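Local coordinates for protein rhizobiales Sp. Pch2 (Marine metagenome, PDB 6PB3) that probably uses ATP as a Trip13-like AAA+ remodeller acting on HORMA domain proteins that regulate bacterial cGAS-like enzymes in bacteriophage immunity, at residues P74-L79 with V199-N204. Numbering follows the deposited sequence.
Sequences PPLIVL and VIMCTN
Leu-76 CD1 and Val-78 CG2 both pack against CG of Met-201, a selenomethionine, on one face of two parallel strands, 76-79 and 199-203. Leu-76 crosses the Met-201 side chain at a slant, 3.7 Å from CD1 to CG, whereas Val-78 lies beside it and points the same way, CG2 to CG 3.8 Å. The Met-201 chi1 of 68°, with CG between backbone N and carbonyl carbon, places CG where both meet it. Val-199 CG1 extends this apolar row, 4.0 Å from Leu-76 CD1; Ile-187 and Leu-190 of helix 179-192 pack on Leu-76 and Val-199. On the opposite face, Leu-79 slants across Ile-200, its CG 4.1 Å from CG2, while its CD1 meets Cys-202 SG at 4.0 Å; helix 33-47 packs here on Ile-77 and Ile-200. Five backbone bonds hold the register; the straightest, Leu-79 N to Met-201 O, spans 2.8 Å at 170°. Thr-203 OG1 turns to Arg-205 O. These are inner strands of the P-loop NTPase sheet, and the strand of Leu-79, whose side chain touches the probable Walker A loop, leads into it. Buried, mostly apolar side chains on both faces leave the contact to these five bonds and van der Waals packing.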
loop_
_atom_site.group_PDB
_atom_site.type_symbol
_atom_site.label_atom_id
_atom_site.label_comp_id
_atom_site.label_asym_id
_atom_site.label_seq_id
_atom_site.Cartn_x
_atom_site.Cartn_y
_atom_site.Cartn_z
ATOM N N PRO A 74 -6.059 -9.757 -34.108
ATOM C CA PRO A 74 -7.466 -9.865 -33.718
ATOM C C PRO A 74 -8.122 -8.506 -33.739
ATOM O O PRO A 74 -7.486 -7.482 -33.418
ATOM C CB PRO A 74 -7.393 -10.437 -32.293
ATOM C CG PRO A 74 -6.003 -10.977 -32.140
ATOM C CD PRO A 74 -5.142 -10.121 -33.020
ATOM N N PRO A 75 -9.407 -8.426 -34.145
ATOM C CA PRO A 75 -10.086 -7.123 -34.373
ATOM C C PRO A 75 -10.602 -6.458 -33.102
ATOM O O PRO A 75 -11.802 -6.253 -32.898
ATOM C CB PRO A 75 -11.220 -7.508 -35.336
ATOM C CG PRO A 75 -11.544 -8.919 -34.985
ATOM C CD PRO A 75 -10.252 -9.574 -34.525
ATOM N N LEU A 76 -9.672 -6.055 -32.239
ATOM C CA LEU A 76 -9.982 -5.402 -30.976
ATOM C C LEU A 76 -9.144 -4.140 -30.869
ATOM O O LEU A 76 -7.939 -4.172 -31.132
ATOM C CB LEU A 76 -9.696 -6.333 -29.784
ATOM C CG LEU A 76 -9.597 -5.684 -28.397
ATOM C CD1 LEU A 76 -10.967 -5.235 -27.881
ATOM C CD2 LEU A 76 -8.921 -6.636 -27.385
ATOM N N ILE A 77 -9.773 -3.042 -30.463
ATOM C CA ILE A 77 -9.082 -1.781 -30.220
ATOM C C ILE A 77 -9.380 -1.344 -28.796
ATOM O O ILE A 77 -10.546 -1.294 -28.383
ATOM C CB ILE A 77 -9.503 -0.689 -31.223
ATOM C CG1 ILE A 77 -9.223 -1.159 -32.646
ATOM C CG2 ILE A 77 -8.739 0.606 -30.931
ATOM C CD1 ILE A 77 -9.853 -0.294 -33.735
ATOM N N VAL A 78 -8.330 -1.017 -28.051
ATOM C CA VAL A 78 -8.445 -0.613 -26.656
ATOM C C VAL A 78 -8.231 0.891 -26.574
ATOM O O VAL A 78 -7.236 1.410 -27.093
ATOM C CB VAL A 78 -7.436 -1.373 -25.780
ATOM C CG1 VAL A 78 -7.395 -0.789 -24.356
ATOM C CG2 VAL A 78 -7.823 -2.839 -25.701
ATOM N N LEU A 79 -9.166 1.590 -25.934
ATOM C CA LEU A 79 -9.015 2.999 -25.583
ATOM C C LEU A 79 -8.751 3.068 -24.094
ATOM O O LEU A 79 -9.615 2.689 -23.297
ATOM C CB LEU A 79 -10.265 3.813 -25.947
ATOM C CG LEU A 79 -10.842 3.721 -27.356
ATOM C CD1 LEU A 79 -11.929 4.814 -27.546
ATOM C CD2 LEU A 79 -9.761 3.858 -28.403
ATOM N N VAL A 199 -14.212 -4.755 -32.401
ATOM C CA VAL A 199 -14.579 -4.507 -31.013
ATOM C C VAL A 199 -13.792 -3.307 -30.514
ATOM O O VAL A 199 -12.573 -3.237 -30.704
ATOM C CB VAL A 199 -14.309 -5.726 -30.104
ATOM C CG1 VAL A 199 -14.893 -5.475 -28.696
ATOM C CG2 VAL A 199 -14.852 -7.007 -30.711
ATOM N N ILE A 200 -14.485 -2.377 -29.872
ATOM C CA ILE A 200 -13.860 -1.265 -29.175
ATOM C C ILE A 200 -14.093 -1.473 -27.694
ATOM O O ILE A 200 -15.235 -1.670 -27.253
ATOM C CB ILE A 200 -14.435 0.097 -29.607
ATOM C CG1 ILE A 200 -14.236 0.315 -31.108
ATOM C CG2 ILE A 200 -13.814 1.222 -28.748
ATOM C CD1 ILE A 200 -14.971 1.525 -31.669
HETATM N N MSE A 201 -13.035 -1.395 -26.920
HETATM C CA MSE A 201 -13.297 -1.388 -25.500
HETATM C C MSE A 201 -12.536 -0.286 -24.801
HETATM O O MSE A 201 -11.390 0.013 -25.123
HETATM C CB MSE A 201 -12.993 -2.747 -24.910
HETATM C CG MSE A 201 -11.574 -3.151 -24.897
HETATM SE SE MSE A 201 -11.609 -4.552 -23.569
HETATM C CE MSE A 201 -12.255 -3.479 -22.123
ATOM N N CYS A 202 -13.204 0.328 -23.835
ATOM C CA CYS A 202 -12.661 1.451 -23.094
ATOM C C CYS A 202 -12.309 0.992 -21.690
ATOM O O CYS A 202 -13.041 0.204 -21.085
ATOM C CB CYS A 202 -13.671 2.625 -23.034
ATOM S SG CYS A 202 -14.195 3.196 -24.669
ATOM N N THR A 203 -11.197 1.508 -21.174
ATOM C CA THR A 203 -10.756 1.245 -19.817
ATOM C C THR A 203 -10.046 2.491 -19.317
ATOM O O THR A 203 -9.449 3.239 -20.097
ATOM C CB THR A 203 -9.826 0.032 -19.751
ATOM O OG1 THR A 203 -9.484 -0.227 -18.391
ATOM C CG2 THR A 203 -8.557 0.293 -20.547
ATOM N N ASN A 204 -10.138 2.731 -18.017
ATOM C CA ASN A 204 -9.401 3.846 -17.442
ATOM C C ASN A 204 -7.919 3.530 -17.370
ATOM O O ASN A 204 -7.080 4.327 -17.804
ATOM C CB ASN A 204 -9.955 4.178 -16.064
ATOM C CG ASN A 204 -11.433 4.381 -16.097
ATOM O OD1 ASN A 204 -11.997 4.809 -17.112
ATOM N ND2 ASN A 204 -12.087 4.053 -14.997
#